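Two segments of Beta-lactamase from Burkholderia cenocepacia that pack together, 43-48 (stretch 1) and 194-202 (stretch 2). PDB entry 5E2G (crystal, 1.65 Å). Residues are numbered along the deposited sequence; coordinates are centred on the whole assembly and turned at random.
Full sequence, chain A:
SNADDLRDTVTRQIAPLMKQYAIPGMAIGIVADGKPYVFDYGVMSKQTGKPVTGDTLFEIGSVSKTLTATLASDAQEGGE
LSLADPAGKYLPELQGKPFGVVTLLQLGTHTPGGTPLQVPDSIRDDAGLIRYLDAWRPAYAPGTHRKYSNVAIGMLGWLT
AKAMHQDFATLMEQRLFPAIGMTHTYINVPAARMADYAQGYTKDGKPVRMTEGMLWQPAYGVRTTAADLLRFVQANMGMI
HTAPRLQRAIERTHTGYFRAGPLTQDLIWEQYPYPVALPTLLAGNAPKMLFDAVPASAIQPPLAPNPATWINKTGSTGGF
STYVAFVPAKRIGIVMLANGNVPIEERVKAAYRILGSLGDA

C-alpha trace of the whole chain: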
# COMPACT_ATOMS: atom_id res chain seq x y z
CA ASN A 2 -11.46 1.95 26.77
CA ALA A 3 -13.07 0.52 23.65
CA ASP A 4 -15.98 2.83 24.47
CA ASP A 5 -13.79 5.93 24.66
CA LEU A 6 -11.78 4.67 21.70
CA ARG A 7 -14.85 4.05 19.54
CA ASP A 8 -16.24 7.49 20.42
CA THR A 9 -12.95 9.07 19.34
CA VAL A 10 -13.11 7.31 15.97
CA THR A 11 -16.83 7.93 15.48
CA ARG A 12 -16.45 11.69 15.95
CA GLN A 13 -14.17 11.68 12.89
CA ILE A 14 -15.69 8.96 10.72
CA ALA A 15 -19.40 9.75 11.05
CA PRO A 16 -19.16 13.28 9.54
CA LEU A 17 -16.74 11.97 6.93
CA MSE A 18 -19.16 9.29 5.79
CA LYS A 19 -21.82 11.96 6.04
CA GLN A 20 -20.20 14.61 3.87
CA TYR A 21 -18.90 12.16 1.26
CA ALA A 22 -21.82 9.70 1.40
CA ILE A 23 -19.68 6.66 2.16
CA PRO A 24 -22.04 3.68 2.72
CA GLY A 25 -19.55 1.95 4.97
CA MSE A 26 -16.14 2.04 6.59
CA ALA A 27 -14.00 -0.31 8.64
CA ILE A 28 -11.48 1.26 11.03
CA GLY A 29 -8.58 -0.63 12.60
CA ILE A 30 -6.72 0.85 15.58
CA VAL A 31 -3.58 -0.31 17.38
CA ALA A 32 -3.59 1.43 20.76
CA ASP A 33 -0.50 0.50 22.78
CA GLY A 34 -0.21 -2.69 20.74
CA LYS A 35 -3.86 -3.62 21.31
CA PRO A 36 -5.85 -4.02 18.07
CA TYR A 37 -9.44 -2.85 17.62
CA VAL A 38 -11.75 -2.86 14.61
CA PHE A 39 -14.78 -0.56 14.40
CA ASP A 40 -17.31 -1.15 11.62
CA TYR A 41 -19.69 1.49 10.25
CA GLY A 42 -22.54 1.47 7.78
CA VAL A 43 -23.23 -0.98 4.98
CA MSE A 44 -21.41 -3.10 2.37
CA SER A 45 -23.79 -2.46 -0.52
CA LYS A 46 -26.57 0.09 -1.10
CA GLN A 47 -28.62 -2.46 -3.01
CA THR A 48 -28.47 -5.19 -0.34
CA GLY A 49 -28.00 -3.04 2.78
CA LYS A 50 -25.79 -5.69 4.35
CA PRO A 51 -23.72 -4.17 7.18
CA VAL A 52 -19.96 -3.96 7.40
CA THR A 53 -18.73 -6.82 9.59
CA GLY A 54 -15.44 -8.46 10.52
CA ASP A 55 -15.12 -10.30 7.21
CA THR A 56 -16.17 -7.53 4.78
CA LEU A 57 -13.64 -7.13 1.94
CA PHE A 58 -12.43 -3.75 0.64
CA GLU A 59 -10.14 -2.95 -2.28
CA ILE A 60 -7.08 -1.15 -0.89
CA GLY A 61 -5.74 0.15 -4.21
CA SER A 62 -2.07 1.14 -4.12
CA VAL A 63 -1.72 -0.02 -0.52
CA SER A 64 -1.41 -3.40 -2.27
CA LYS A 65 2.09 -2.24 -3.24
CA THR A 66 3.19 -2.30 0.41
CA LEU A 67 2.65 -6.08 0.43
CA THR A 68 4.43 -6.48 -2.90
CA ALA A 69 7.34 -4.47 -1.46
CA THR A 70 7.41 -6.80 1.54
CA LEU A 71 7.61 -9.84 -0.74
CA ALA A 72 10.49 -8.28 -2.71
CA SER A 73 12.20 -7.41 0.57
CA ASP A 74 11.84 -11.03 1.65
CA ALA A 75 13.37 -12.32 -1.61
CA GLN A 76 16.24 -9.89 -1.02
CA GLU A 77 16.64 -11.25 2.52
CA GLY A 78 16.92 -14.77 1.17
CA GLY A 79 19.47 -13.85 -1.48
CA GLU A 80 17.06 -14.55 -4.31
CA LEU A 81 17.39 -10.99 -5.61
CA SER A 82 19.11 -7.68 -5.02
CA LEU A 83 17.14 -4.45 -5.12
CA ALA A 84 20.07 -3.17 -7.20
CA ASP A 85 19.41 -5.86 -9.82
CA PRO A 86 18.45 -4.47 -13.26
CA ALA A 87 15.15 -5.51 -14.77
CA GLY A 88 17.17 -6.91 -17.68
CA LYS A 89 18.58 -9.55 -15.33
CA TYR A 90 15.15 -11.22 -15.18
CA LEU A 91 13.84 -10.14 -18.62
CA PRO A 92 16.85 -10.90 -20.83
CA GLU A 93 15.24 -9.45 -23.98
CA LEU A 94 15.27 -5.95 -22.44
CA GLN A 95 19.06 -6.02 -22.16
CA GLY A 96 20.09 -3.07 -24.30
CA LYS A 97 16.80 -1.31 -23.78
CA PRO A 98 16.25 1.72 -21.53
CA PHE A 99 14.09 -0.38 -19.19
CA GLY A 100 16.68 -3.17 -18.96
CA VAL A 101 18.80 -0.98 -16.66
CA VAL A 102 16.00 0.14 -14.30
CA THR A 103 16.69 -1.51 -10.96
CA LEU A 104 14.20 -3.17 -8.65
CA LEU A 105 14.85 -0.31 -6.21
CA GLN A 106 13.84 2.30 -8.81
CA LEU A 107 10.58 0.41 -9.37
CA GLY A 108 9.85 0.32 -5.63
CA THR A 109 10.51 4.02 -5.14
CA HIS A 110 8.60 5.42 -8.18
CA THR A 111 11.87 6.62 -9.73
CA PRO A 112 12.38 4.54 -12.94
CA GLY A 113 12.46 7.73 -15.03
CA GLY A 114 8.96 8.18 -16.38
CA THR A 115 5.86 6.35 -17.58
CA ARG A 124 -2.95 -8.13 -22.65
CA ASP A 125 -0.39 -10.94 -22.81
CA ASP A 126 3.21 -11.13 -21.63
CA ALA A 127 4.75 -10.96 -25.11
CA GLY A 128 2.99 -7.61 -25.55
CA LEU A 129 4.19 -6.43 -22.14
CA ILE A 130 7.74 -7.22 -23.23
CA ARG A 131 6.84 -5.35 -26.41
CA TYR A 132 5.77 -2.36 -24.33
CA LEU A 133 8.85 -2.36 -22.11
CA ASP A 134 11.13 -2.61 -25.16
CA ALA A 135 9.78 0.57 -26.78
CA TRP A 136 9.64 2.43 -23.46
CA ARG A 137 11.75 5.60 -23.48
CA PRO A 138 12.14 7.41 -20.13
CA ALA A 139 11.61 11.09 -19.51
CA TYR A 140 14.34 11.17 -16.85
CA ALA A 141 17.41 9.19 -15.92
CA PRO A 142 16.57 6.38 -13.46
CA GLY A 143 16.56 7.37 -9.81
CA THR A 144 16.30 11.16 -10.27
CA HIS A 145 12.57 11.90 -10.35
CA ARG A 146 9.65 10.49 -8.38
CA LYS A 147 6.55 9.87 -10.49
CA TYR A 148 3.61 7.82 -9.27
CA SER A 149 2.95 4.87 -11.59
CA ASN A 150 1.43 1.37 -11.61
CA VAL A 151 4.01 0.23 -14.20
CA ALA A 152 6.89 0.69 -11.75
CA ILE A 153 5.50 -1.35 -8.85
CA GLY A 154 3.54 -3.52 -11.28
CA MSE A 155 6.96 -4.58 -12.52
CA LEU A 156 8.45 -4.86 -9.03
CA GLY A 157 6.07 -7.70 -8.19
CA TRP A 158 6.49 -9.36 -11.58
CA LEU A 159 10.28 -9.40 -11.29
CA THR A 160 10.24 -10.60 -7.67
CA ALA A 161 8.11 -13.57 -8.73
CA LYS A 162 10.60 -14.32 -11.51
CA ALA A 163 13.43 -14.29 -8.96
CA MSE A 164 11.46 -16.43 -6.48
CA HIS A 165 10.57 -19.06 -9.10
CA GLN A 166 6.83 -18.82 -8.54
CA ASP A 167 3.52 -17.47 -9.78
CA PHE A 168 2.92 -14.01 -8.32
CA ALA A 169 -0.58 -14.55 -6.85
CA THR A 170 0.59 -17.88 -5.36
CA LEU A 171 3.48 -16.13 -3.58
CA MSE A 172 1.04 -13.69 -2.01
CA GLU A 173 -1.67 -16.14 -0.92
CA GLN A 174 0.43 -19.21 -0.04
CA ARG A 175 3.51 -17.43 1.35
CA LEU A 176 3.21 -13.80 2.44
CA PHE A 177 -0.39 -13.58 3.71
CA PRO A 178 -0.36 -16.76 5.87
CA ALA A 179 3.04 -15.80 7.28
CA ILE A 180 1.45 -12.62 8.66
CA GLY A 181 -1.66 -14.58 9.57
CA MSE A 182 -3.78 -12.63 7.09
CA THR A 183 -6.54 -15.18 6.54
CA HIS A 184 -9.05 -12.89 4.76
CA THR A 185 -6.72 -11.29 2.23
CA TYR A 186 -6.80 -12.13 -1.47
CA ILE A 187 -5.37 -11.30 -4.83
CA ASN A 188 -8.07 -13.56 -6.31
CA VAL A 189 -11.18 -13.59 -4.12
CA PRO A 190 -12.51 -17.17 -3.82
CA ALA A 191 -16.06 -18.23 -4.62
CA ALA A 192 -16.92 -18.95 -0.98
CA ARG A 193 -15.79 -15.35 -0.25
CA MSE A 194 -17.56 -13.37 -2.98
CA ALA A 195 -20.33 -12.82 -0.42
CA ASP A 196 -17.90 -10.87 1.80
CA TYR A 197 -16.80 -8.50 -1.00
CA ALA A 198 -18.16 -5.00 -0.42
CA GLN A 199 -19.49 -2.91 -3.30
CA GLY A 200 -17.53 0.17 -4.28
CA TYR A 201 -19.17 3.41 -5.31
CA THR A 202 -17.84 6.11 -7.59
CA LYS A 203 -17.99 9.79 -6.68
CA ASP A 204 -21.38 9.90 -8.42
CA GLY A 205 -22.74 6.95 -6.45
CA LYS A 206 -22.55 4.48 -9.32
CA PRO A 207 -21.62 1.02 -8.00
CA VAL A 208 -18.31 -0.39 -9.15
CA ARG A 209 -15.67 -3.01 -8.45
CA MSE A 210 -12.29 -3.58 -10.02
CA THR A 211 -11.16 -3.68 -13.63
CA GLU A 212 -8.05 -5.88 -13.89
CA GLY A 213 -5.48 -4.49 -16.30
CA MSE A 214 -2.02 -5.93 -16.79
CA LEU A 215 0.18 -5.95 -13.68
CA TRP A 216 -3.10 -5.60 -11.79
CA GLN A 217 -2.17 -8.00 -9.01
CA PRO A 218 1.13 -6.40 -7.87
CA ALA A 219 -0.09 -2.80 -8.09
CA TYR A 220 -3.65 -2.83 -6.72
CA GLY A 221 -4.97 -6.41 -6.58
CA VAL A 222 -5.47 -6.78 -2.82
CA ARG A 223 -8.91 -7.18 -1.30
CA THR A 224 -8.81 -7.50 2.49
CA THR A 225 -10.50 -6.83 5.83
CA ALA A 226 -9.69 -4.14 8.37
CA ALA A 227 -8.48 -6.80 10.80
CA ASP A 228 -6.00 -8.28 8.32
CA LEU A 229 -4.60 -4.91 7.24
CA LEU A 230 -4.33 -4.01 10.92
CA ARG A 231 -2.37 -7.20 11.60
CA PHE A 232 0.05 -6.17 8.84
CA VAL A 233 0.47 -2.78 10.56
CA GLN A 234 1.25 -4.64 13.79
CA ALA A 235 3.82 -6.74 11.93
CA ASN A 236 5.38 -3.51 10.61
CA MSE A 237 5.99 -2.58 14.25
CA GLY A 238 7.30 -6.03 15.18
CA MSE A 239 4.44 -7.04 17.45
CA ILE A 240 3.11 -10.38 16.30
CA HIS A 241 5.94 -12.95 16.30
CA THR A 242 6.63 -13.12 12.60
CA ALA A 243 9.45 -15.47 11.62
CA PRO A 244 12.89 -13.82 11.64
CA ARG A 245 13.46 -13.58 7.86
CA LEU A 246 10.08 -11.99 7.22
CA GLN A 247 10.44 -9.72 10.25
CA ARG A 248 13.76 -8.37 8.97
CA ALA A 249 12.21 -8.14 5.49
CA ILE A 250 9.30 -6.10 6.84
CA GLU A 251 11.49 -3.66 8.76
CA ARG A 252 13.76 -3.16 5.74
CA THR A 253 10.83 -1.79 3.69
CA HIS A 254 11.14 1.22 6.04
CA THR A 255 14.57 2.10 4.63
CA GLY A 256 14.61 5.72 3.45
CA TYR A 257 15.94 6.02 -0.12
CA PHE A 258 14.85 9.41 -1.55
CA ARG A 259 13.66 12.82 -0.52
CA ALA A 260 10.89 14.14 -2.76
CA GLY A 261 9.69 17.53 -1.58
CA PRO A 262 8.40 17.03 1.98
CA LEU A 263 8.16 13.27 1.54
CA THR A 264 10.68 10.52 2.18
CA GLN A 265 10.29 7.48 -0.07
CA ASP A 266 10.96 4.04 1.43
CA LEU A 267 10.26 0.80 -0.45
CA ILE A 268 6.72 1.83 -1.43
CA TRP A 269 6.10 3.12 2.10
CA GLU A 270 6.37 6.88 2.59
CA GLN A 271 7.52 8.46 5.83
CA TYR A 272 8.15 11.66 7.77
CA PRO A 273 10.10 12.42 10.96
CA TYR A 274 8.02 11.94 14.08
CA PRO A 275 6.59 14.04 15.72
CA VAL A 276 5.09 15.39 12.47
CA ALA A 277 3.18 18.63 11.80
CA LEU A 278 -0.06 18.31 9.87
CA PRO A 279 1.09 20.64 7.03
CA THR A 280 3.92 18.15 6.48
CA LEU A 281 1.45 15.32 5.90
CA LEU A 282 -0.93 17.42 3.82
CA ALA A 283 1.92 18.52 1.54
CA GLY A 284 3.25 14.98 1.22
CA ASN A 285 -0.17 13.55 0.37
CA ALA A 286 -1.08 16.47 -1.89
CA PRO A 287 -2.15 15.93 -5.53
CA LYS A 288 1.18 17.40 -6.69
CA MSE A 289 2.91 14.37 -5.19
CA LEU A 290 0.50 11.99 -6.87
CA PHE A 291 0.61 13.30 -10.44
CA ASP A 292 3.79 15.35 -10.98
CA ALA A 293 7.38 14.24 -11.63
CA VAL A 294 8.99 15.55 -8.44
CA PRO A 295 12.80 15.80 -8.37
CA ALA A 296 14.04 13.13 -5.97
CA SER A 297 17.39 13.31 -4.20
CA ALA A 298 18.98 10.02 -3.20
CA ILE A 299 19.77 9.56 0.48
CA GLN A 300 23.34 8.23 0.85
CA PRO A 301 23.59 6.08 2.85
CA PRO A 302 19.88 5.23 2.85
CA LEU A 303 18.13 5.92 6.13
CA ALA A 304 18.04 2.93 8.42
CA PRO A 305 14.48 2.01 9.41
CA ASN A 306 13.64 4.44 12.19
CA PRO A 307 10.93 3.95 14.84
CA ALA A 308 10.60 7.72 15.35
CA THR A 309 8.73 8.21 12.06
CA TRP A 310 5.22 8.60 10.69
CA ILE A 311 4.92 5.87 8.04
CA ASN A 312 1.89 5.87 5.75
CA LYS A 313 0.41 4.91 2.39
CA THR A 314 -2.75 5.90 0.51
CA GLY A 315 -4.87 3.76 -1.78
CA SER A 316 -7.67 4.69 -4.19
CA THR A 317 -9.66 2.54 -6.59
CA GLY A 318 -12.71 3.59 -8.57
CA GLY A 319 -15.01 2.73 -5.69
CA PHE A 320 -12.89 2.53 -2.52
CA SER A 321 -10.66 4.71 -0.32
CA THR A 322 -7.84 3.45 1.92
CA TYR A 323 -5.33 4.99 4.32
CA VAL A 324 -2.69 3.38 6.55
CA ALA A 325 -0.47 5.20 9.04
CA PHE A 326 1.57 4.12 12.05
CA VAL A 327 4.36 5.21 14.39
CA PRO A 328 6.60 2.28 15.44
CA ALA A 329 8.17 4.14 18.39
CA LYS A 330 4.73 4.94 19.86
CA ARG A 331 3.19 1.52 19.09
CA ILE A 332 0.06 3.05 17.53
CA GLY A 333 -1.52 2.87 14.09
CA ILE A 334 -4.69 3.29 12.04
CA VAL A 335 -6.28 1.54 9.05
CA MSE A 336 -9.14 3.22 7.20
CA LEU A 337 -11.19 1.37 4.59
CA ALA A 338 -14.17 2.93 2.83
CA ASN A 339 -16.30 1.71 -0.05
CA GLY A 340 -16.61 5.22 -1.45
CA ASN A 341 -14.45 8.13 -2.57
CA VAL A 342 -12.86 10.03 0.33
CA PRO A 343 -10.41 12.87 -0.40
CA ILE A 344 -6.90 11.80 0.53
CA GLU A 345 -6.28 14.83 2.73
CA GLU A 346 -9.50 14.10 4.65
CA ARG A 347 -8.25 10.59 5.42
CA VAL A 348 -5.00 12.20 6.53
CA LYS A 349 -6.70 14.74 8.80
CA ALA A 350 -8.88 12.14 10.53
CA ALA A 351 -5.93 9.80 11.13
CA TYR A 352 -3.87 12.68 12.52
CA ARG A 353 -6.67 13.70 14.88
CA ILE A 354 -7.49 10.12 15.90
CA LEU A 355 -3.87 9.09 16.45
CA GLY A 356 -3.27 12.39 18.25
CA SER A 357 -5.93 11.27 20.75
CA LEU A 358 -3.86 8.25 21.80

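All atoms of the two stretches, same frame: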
# COMPACT_ATOMS: atom_id res chain seq x y z
N VAL A 43 -22.74 0.15 5.77
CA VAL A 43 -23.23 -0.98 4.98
C VAL A 43 -22.28 -1.29 3.83
O VAL A 43 -21.58 -0.41 3.30
CB VAL A 43 -24.65 -0.72 4.45
CG1 VAL A 43 -25.67 -0.79 5.59
CG2 VAL A 43 -24.73 0.64 3.76
N MSE A 44 -22.28 -2.56 3.41
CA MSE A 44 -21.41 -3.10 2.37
C MSE A 44 -21.87 -2.76 0.96
O MSE A 44 -21.05 -2.68 0.04
CB MSE A 44 -21.33 -4.62 2.46
CG MSE A 44 -20.75 -5.17 3.74
SE MSE A 44 -20.67 -7.11 3.69
CE MSE A 44 -20.10 -7.36 1.85
N SER A 45 -23.18 -2.59 0.80
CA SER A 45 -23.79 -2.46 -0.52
C SER A 45 -25.14 -1.76 -0.39
O SER A 45 -26.00 -2.23 0.36
CB SER A 45 -23.96 -3.83 -1.18
OG SER A 45 -24.74 -3.73 -2.36
N LYS A 46 -25.32 -0.67 -1.15
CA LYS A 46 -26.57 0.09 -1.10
C LYS A 46 -27.75 -0.69 -1.62
O LYS A 46 -28.90 -0.37 -1.28
CB LYS A 46 -26.43 1.38 -1.91
CG LYS A 46 -25.90 2.59 -1.16
CD LYS A 46 -25.84 3.77 -2.11
CE LYS A 46 -25.35 5.02 -1.42
NZ LYS A 46 -25.42 6.20 -2.33
N GLN A 47 -27.52 -1.70 -2.46
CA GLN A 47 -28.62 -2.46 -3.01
C GLN A 47 -29.08 -3.56 -2.05
O GLN A 47 -30.27 -3.87 -2.00
CB GLN A 47 -28.23 -3.05 -4.36
CG GLN A 47 -29.29 -3.92 -5.00
CD GLN A 47 -29.01 -5.40 -4.82
OE1 GLN A 47 -27.89 -5.86 -5.02
NE2 GLN A 47 -30.04 -6.16 -4.44
N THR A 48 -28.15 -4.12 -1.28
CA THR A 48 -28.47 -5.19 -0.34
C THR A 48 -28.44 -4.76 1.12
O THR A 48 -28.83 -5.56 1.98
CB THR A 48 -27.51 -6.37 -0.52
OG1 THR A 48 -26.37 -6.18 0.33
CG2 THR A 48 -27.05 -6.47 -1.96
N MSE A 194 -17.00 -14.47 -2.20
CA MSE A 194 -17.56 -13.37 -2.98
C MSE A 194 -18.66 -12.66 -2.19
O MSE A 194 -18.92 -11.48 -2.40
CB MSE A 194 -18.12 -13.85 -4.32
CG MSE A 194 -17.09 -14.02 -5.43
SE MSE A 194 -15.96 -12.44 -5.77
CE MSE A 194 -17.30 -11.02 -5.78
N ALA A 195 -19.28 -13.39 -1.25
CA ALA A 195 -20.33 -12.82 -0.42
C ALA A 195 -19.80 -11.78 0.56
O ALA A 195 -20.58 -10.95 1.03
CB ALA A 195 -21.05 -13.92 0.35
N ASP A 196 -18.52 -11.82 0.89
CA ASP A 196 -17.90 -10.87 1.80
C ASP A 196 -17.44 -9.58 1.11
O ASP A 196 -17.09 -8.63 1.81
CB ASP A 196 -16.69 -11.50 2.50
CG ASP A 196 -17.05 -12.75 3.29
OD1 ASP A 196 -18.24 -12.94 3.63
OD2 ASP A 196 -16.13 -13.55 3.58
N TYR A 197 -17.45 -9.55 -0.22
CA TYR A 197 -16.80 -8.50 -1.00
C TYR A 197 -17.73 -7.29 -1.08
O TYR A 197 -18.78 -7.34 -1.72
CB TYR A 197 -16.47 -9.05 -2.38
CG TYR A 197 -15.50 -8.26 -3.25
CD1 TYR A 197 -15.25 -6.92 -3.03
CD2 TYR A 197 -14.86 -8.89 -4.31
CE1 TYR A 197 -14.38 -6.21 -3.85
CE2 TYR A 197 -13.99 -8.19 -5.13
CZ TYR A 197 -13.75 -6.85 -4.90
OH TYR A 197 -12.89 -6.17 -5.72
N ALA A 198 -17.34 -6.20 -0.42
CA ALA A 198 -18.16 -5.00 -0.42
C ALA A 198 -18.29 -4.43 -1.83
O ALA A 198 -17.49 -4.74 -2.72
CB ALA A 198 -17.58 -3.95 0.52
N GLN A 199 -19.30 -3.60 -2.03
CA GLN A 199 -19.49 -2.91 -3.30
C GLN A 199 -18.87 -1.52 -3.21
O GLN A 199 -19.13 -0.78 -2.25
CB GLN A 199 -20.97 -2.81 -3.66
CG GLN A 199 -21.26 -1.95 -4.90
CD GLN A 199 -20.96 -2.65 -6.21
OE1 GLN A 199 -20.15 -2.18 -7.01
NE2 GLN A 199 -21.63 -3.78 -6.46
N GLY A 200 -18.04 -1.18 -4.19
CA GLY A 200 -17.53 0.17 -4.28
C GLY A 200 -18.50 1.10 -4.95
O GLY A 200 -19.44 0.68 -5.63
N TYR A 201 -18.29 2.40 -4.74
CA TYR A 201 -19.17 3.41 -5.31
C TYR A 201 -18.35 4.59 -5.77
O TYR A 201 -17.54 5.13 -5.01
CB TYR A 201 -20.22 3.83 -4.29
CG TYR A 201 -21.17 2.70 -3.98
CD1 TYR A 201 -20.99 1.90 -2.86
CD2 TYR A 201 -22.21 2.39 -4.84
CE1 TYR A 201 -21.84 0.84 -2.59
CE2 TYR A 201 -23.07 1.34 -4.59
CZ TYR A 201 -22.88 0.57 -3.46
OH TYR A 201 -23.74 -0.48 -3.22
N THR A 202 -18.55 4.98 -7.03
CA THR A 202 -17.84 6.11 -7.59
C THR A 202 -18.27 7.39 -6.89
O THR A 202 -19.15 7.40 -6.03
CB THR A 202 -18.09 6.19 -9.09
OG1 THR A 202 -19.48 6.38 -9.32
CG2 THR A 202 -17.67 4.90 -9.75

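Stretch 1 runs from V43 to T48 and stretch 2 from M194 to T202, so residues at least 151 positions apart in the chain meet here. Stretch 1 contains no regular helix or strand. Stretch 2 begins with three residues of helical backbone angles, M194 to D196, followed by an extended run that becomes strand at G200 and Y201. The touching parts cross at a steep angle, their end-to-end directions 79° apart, and the backbones come close over a short length: the CA of M44 lies 4.7 Å from the CA of A198, and the CA of S45 lies 5.1 Å from the CA of Q199.

At this crossing the main chains are joined directly. The amide N of Q199 donates a hydrogen bond to the carbonyl O of M44, with a length of 2.9 Å and an angle of 165° at the hydrogen, close to linear. Because it uses backbone atoms alone, it does not depend on the side chain of either residue. It joins the chains where M44 lies beside A198 and S45 beside Q199, and satisfies two polar groups that come together as the chains pack.

A second hydrogen bond ties main chain to side chain. The CB of Y201 points toward stretch 1, and with chi1 at -66° (m) the ring carries its hydroxyl to the backbone just beyond the crossing. The N of K46 donates to the OH of Y201 at 2.6 Å, a short bond with an angle of 151°. Tyrosine suits this place because it combines reach, a flat apolar ring and a polar tip: the ring fills space beside stretch 1, where the O of M44 and the CA of S45 lie near its plane, while the hydroxyl accepts the amide hydrogen. The side chain of K46 brings CD over one face of the ring. Its long methylene chain can cover an aromatic surface while its charged end leads away from stretch 2; the NZ of K46 is 5.9 Å from the centre of the Y201 ring, so any cation-pi attraction is weak at most.

M44 has the largest area covered by the opposing stretch, 106 Å² of the 314 Å² buried on both sides together. Its CB points sideways, but the selenomethionine side chain, with chi angles m, t and p, brings its end nearer to stretch 2. The terminal CE lies 3.3 Å from the O of D196 and 3.7 Å from the O of A195, packed against the backbone of the turn. A long, unbranched, flexible side chain is well suited to following such a surface. Nearer the main chain, the CB of M44 meets the CB of A198 at 4.3 Å, an apolar contact for which alanine's single methyl group is enough where the backbones are so close.

S45 is similarly compact. Its CB is 4.0 Å from the CB of Q199, and its OG accepts a weak hydrogen bond from the N of Q47, 3.4 Å long, within stretch 1.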